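Local coordinates for GDSL-like protein (Roseburia intestinalis L1-82, PDB 6HFZ) that removes acetyl groups from complex beta-mannans as a two-domain esterase of the GDSL (SGNH hydrolase) family, at residues Leu53-Trp63 and His199-Leu210. Residues are numbered along the deposited sequence; the frame is centred on the assembly and turned at random.
Sequences LCYAYHVYEWW and HALVASVITYFL
Two first torsions set up the N-terminal end of this contact: His-199 turns CG beside its own backbone N (chi1 -85°), which brings the imidazole to the N-terminus of helix 55-63, and Tyr-55 swings its ring between its backbone N and carbonyl carbon (chi1 90°). The amide of Tyr-55, in the first turn of its helix, donates to ND1 of His-199 with N to ND1 at 2.9 Å. That bond is bent, and the donor stands well out of the imidazole plane. CA of Cys-54, the N-cap residue, lies over a face of the same ring in a CH-pi contact, 3.9 Å from its centroid. NE2 of His-199 is hydrogen-bonded to O of Ser-46, so both ring nitrogens are held and the rotation of the imidazole is fixed.

Tyr-55 enters the second helix as a knob among His-199, Val-202, Ala-203 and Ile-206. CD1 of the phenol comes to 3.6 Å from CD1 of Ile-206, while the OH of Tyr-55 is hydrogen-bonded to OG1 of Thr-43. Where the helices come close, small Ala-203 lets its CB meet CB of His-58 at 3.4 Å. Beyond it, CG2 of Val-59 touches CG2 of Ile-206, the two side chains crossing at about a right angle. At the far end the Trp-62 indole takes CB of Leu-210 over one face, 3.7 Å from the centroid of the six-membered ring, and slides past the Thr-207 methyl.

The axes of 55-63 and 199-210 approach to 8.4 Å and cross at -41°, both running in roughly the same direction. Helices 55-66 and 196-215 pack side by side, the first lying on strand 32-39 of the central, largely parallel sheet, as in the alpha/beta/alpha sandwich of SGNH hydrolases, with His-199 near a probable Ser-41, His-193, Asp-190 catalytic triad.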
loop_
_atom_site.group_PDB
_atom_site.type_symbol
_atom_site.label_atom_id
_atom_site.label_comp_id
_atom_site.label_asym_id
_atom_site.label_seq_id
_atom_site.Cartn_x
_atom_site.Cartn_y
_atom_site.Cartn_z
ATOM N N LEU A 53 13.190 -12.812 -8.568
ATOM C CA LEU A 53 14.322 -12.309 -7.791
ATOM C C LEU A 53 13.921 -11.105 -6.905
ATOM O O LEU A 53 14.793 -10.451 -6.344
ATOM C CB LEU A 53 15.428 -11.914 -8.775
ATOM C CG LEU A 53 16.075 -13.078 -9.532
ATOM C CD1 LEU A 53 17.162 -12.567 -10.460
ATOM C CD2 LEU A 53 16.636 -14.110 -8.556
ATOM N N CYS A 54 12.616 -10.794 -6.782
ATOM C CA CYS A 54 12.211 -9.757 -5.827
ATOM C C CYS A 54 12.122 -10.389 -4.434
ATOM O O CYS A 54 12.062 -11.607 -4.298
ATOM C CB CYS A 54 10.904 -9.081 -6.218
ATOM S SG CYS A 54 9.411 -10.095 -6.116
ATOM N N TYR A 55 12.090 -9.544 -3.391
ATOM C CA TYR A 55 12.159 -10.038 -2.007
ATOM C C TYR A 55 10.945 -10.943 -1.760
ATOM O O TYR A 55 11.053 -11.929 -1.069
ATOM C CB TYR A 55 12.295 -8.887 -0.995
ATOM C CG TYR A 55 10.991 -8.330 -0.494
ATOM C CD1 TYR A 55 10.261 -9.007 0.453
ATOM C CD2 TYR A 55 10.501 -7.114 -0.945
ATOM C CE1 TYR A 55 9.038 -8.544 0.897
ATOM C CE2 TYR A 55 9.288 -6.621 -0.496
ATOM C CZ TYR A 55 8.532 -7.362 0.397
ATOM O OH TYR A 55 7.283 -6.939 0.787
ATOM N N ALA A 56 9.759 -10.557 -2.281
ATOM C CA ALA A 56 8.525 -11.261 -2.024
ATOM C C ALA A 56 8.615 -12.718 -2.514
ATOM O O ALA A 56 8.279 -13.632 -1.796
ATOM C CB ALA A 56 7.325 -10.534 -2.615
ATOM N N TYR A 57 9.174 -12.899 -3.708
ATOM C CA TYR A 57 9.278 -14.258 -4.265
ATOM C C TYR A 57 10.341 -15.039 -3.482
ATOM O O TYR A 57 10.180 -16.239 -3.242
ATOM C CB TYR A 57 9.500 -14.163 -5.762
ATOM C CG TYR A 57 9.105 -15.434 -6.471
ATOM C CD1 TYR A 57 7.802 -15.681 -6.861
ATOM C CD2 TYR A 57 10.052 -16.421 -6.669
ATOM C CE1 TYR A 57 7.449 -16.870 -7.477
ATOM C CE2 TYR A 57 9.712 -17.624 -7.254
ATOM C CZ TYR A 57 8.416 -17.843 -7.667
ATOM O OH TYR A 57 8.137 -19.021 -8.306
ATOM N N HIS A 58 11.396 -14.352 -3.019
ATOM C CA HIS A 58 12.404 -15.004 -2.181
ATOM C C HIS A 58 11.785 -15.517 -0.882
ATOM O O HIS A 58 12.098 -16.620 -0.418
ATOM C CB HIS A 58 13.613 -14.109 -1.886
ATOM C CG HIS A 58 14.603 -13.898 -2.999
ATOM N ND1 HIS A 58 15.272 -14.935 -3.660
ATOM C CD2 HIS A 58 15.130 -12.762 -3.496
ATOM C CE1 HIS A 58 16.135 -14.421 -4.531
ATOM N NE2 HIS A 58 16.095 -13.095 -4.433
ATOM N N VAL A 59 10.885 -14.736 -0.269
ATOM C CA VAL A 59 10.250 -15.173 0.937
ATOM C C VAL A 59 9.325 -16.351 0.608
ATOM O O VAL A 59 9.165 -17.278 1.417
ATOM C CB VAL A 59 9.488 -14.016 1.592
ATOM C CG1 VAL A 59 8.527 -14.466 2.667
ATOM C CG2 VAL A 59 10.450 -12.974 2.108
ATOM N N TYR A 60 8.625 -16.259 -0.532
ATOM C CA TYR A 60 7.720 -17.335 -0.974
ATOM C C TYR A 60 8.548 -18.625 -1.127
ATOM O O TYR A 60 8.148 -19.713 -0.668
ATOM C CB TYR A 60 6.975 -16.899 -2.239
ATOM C CG TYR A 60 6.199 -17.988 -2.934
ATOM C CD1 TYR A 60 5.071 -18.551 -2.363
ATOM C CD2 TYR A 60 6.615 -18.438 -4.165
ATOM C CE1 TYR A 60 4.357 -19.552 -3.014
ATOM C CE2 TYR A 60 5.921 -19.443 -4.825
ATOM C CZ TYR A 60 4.797 -19.988 -4.248
ATOM O OH TYR A 60 4.139 -20.971 -4.938
ATOM N N GLU A 61 9.726 -18.498 -1.744
ATOM C CA GLU A 61 10.622 -19.651 -1.943
ATOM C C GLU A 61 11.074 -20.200 -0.582
ATOM O O GLU A 61 11.219 -21.432 -0.450
ATOM C CB GLU A 61 11.784 -19.301 -2.880
ATOM C CG GLU A 61 11.327 -19.197 -4.318
ATOM C CD GLU A 61 12.398 -19.165 -5.385
ATOM O OE1 GLU A 61 13.396 -18.460 -5.191
ATOM O OE2 GLU A 61 12.209 -19.821 -6.435
ATOM N N TRP A 62 11.310 -19.328 0.417
ATOM C CA TRP A 62 11.601 -19.787 1.778
ATOM C C TRP A 62 10.530 -20.751 2.299
ATOM O O TRP A 62 10.893 -21.794 2.826
ATOM C CB TRP A 62 11.849 -18.646 2.780
ATOM C CG TRP A 62 12.213 -19.095 4.160
ATOM C CD1 TRP A 62 13.472 -19.287 4.652
ATOM C CD2 TRP A 62 11.309 -19.422 5.231
ATOM N NE1 TRP A 62 13.406 -19.722 5.947
ATOM C CE2 TRP A 62 12.091 -19.847 6.321
ATOM C CE3 TRP A 62 9.920 -19.457 5.359
ATOM C CZ2 TRP A 62 11.527 -20.207 7.536
ATOM C CZ3 TRP A 62 9.366 -19.831 6.556
ATOM C CH2 TRP A 62 10.162 -20.234 7.628
ATOM N N TRP A 63 9.243 -20.385 2.216
ATOM C CA TRP A 63 8.158 -21.257 2.677
ATOM C C TRP A 63 8.237 -22.622 1.957
ATOM O O TRP A 63 8.240 -23.674 2.614
ATOM C CB TRP A 63 6.792 -20.576 2.497
ATOM C CG TRP A 63 6.526 -19.477 3.484
ATOM C CD1 TRP A 63 6.727 -18.128 3.324
ATOM C CD2 TRP A 63 6.017 -19.640 4.808
ATOM N NE1 TRP A 63 6.376 -17.454 4.466
ATOM C CE2 TRP A 63 5.922 -18.354 5.384
ATOM C CE3 TRP A 63 5.605 -20.750 5.546
ATOM C CZ2 TRP A 63 5.452 -18.162 6.680
ATOM C CZ3 TRP A 63 5.157 -20.562 6.829
ATOM C CH2 TRP A 63 5.074 -19.284 7.385
ATOM N N HIS A 199 17.325 -6.770 -3.299
ATOM C CA HIS A 199 16.181 -7.639 -3.007
ATOM C C HIS A 199 16.622 -8.887 -2.247
ATOM O O HIS A 199 15.890 -9.342 -1.366
ATOM C CB HIS A 199 15.381 -8.036 -4.274
ATOM C CG HIS A 199 14.374 -7.000 -4.647
ATOM N ND1 HIS A 199 13.169 -6.887 -3.979
ATOM C CD2 HIS A 199 14.401 -5.997 -5.555
ATOM C CE1 HIS A 199 12.502 -5.856 -4.488
ATOM N NE2 HIS A 199 13.197 -5.340 -5.478
ATOM N N ALA A 200 17.760 -9.483 -2.626
ATOM C CA ALA A 200 18.240 -10.687 -1.911
ATOM C C ALA A 200 18.589 -10.339 -0.451
ATOM O O ALA A 200 18.241 -11.105 0.464
ATOM C CB ALA A 200 19.418 -11.301 -2.631
ATOM N N LEU A 201 19.197 -9.168 -0.220
ATOM C CA LEU A 201 19.528 -8.685 1.173
ATOM C C LEU A 201 18.236 -8.464 1.975
ATOM O O LEU A 201 18.130 -8.851 3.160
ATOM C CB LEU A 201 20.323 -7.380 1.062
ATOM C CG LEU A 201 21.633 -7.236 1.821
ATOM C CD1 LEU A 201 22.291 -8.566 2.128
ATOM C CD2 LEU A 201 22.571 -6.319 1.066
ATOM N N VAL A 202 17.213 -7.887 1.351
ATOM C CA VAL A 202 15.970 -7.596 2.059
ATOM C C VAL A 202 15.330 -8.917 2.504
ATOM O O VAL A 202 14.871 -9.073 3.662
ATOM C CB VAL A 202 15.001 -6.706 1.251
ATOM C CG1 VAL A 202 13.578 -6.703 1.792
ATOM C CG2 VAL A 202 15.549 -5.286 1.146
ATOM N N ALA A 203 15.272 -9.871 1.567
ATOM C CA ALA A 203 14.708 -11.163 1.841
ATOM C C ALA A 203 15.526 -11.837 2.937
ATOM O O ALA A 203 14.982 -12.542 3.715
ATOM C CB ALA A 203 14.662 -11.987 0.581
ATOM N N SER A 204 16.858 -11.705 2.892
ATOM C CA SER A 204 17.707 -12.400 3.879
ATOM C C SER A 204 17.372 -11.916 5.298
ATOM O O SER A 204 17.418 -12.689 6.241
ATOM C CB SER A 204 19.190 -12.232 3.573
ATOM O OG SER A 204 19.620 -10.909 3.868
ATOM N N VAL A 205 17.018 -10.626 5.441
ATOM C CA VAL A 205 16.700 -10.095 6.756
ATOM C C VAL A 205 15.387 -10.746 7.229
ATOM O O VAL A 205 15.256 -11.111 8.384
ATOM C CB VAL A 205 16.651 -8.553 6.767
ATOM C CG1 VAL A 205 16.094 -8.046 8.075
ATOM C CG2 VAL A 205 18.006 -7.901 6.444
ATOM N N ILE A 206 14.425 -10.886 6.311
ATOM C CA ILE A 206 13.136 -11.412 6.650
ATOM C C ILE A 206 13.282 -12.902 6.990
ATOM O O ILE A 206 12.719 -13.368 7.984
ATOM C CB ILE A 206 12.139 -11.194 5.508
ATOM C CG1 ILE A 206 11.871 -9.701 5.287
ATOM C CG2 ILE A 206 10.864 -11.963 5.800
ATOM C CD1 ILE A 206 11.255 -9.360 3.925
ATOM N N THR A 207 14.020 -13.639 6.166
ATOM C CA THR A 207 14.123 -15.119 6.350
ATOM C C THR A 207 14.934 -15.444 7.631
ATOM O O THR A 207 14.682 -16.463 8.266
ATOM C CB THR A 207 14.587 -15.825 5.074
ATOM O OG1 THR A 207 15.901 -15.401 4.739
ATOM C CG2 THR A 207 13.698 -15.586 3.872
ATOM N N TYR A 208 15.917 -14.603 8.002
ATOM C CA TYR A 208 16.615 -14.735 9.280
ATOM C C TYR A 208 15.604 -14.865 10.427
ATOM O O TYR A 208 15.676 -15.769 11.296
ATOM C CB TYR A 208 17.521 -13.530 9.538
ATOM C CG TYR A 208 18.189 -13.608 10.878
ATOM C CD1 TYR A 208 19.370 -14.323 10.993
ATOM C CD2 TYR A 208 17.675 -13.004 12.014
ATOM C CE1 TYR A 208 20.012 -14.447 12.209
ATOM C CE2 TYR A 208 18.316 -13.116 13.241
ATOM C CZ TYR A 208 19.477 -13.861 13.330
ATOM O OH TYR A 208 20.175 -14.022 14.486
ATOM N N PHE A 209 14.600 -13.980 10.413
ATOM C CA PHE A 209 13.595 -13.939 11.448
ATOM C C PHE A 209 12.688 -15.170 11.325
ATOM O O PHE A 209 12.408 -15.808 12.336
ATOM C CB PHE A 209 12.788 -12.636 11.371
ATOM C CG PHE A 209 11.629 -12.563 12.332
ATOM C CD1 PHE A 209 11.866 -12.358 13.683
ATOM C CD2 PHE A 209 10.330 -12.717 11.890
ATOM C CE1 PHE A 209 10.811 -12.317 14.581
ATOM C CE2 PHE A 209 9.274 -12.657 12.787
ATOM C CZ PHE A 209 9.522 -12.417 14.117
ATOM N N LEU A 210 12.241 -15.496 10.094
ATOM C CA LEU A 210 11.297 -16.628 9.906
ATOM C C LEU A 210 11.993 -17.898 10.436
ATOM O O LEU A 210 11.415 -18.692 11.150
ATOM C CB LEU A 210 10.888 -16.764 8.436
ATOM C CG LEU A 210 9.975 -15.656 7.926
ATOM C CD1 LEU A 210 9.583 -15.890 6.497
ATOM C CD2 LEU A 210 8.754 -15.531 8.820
#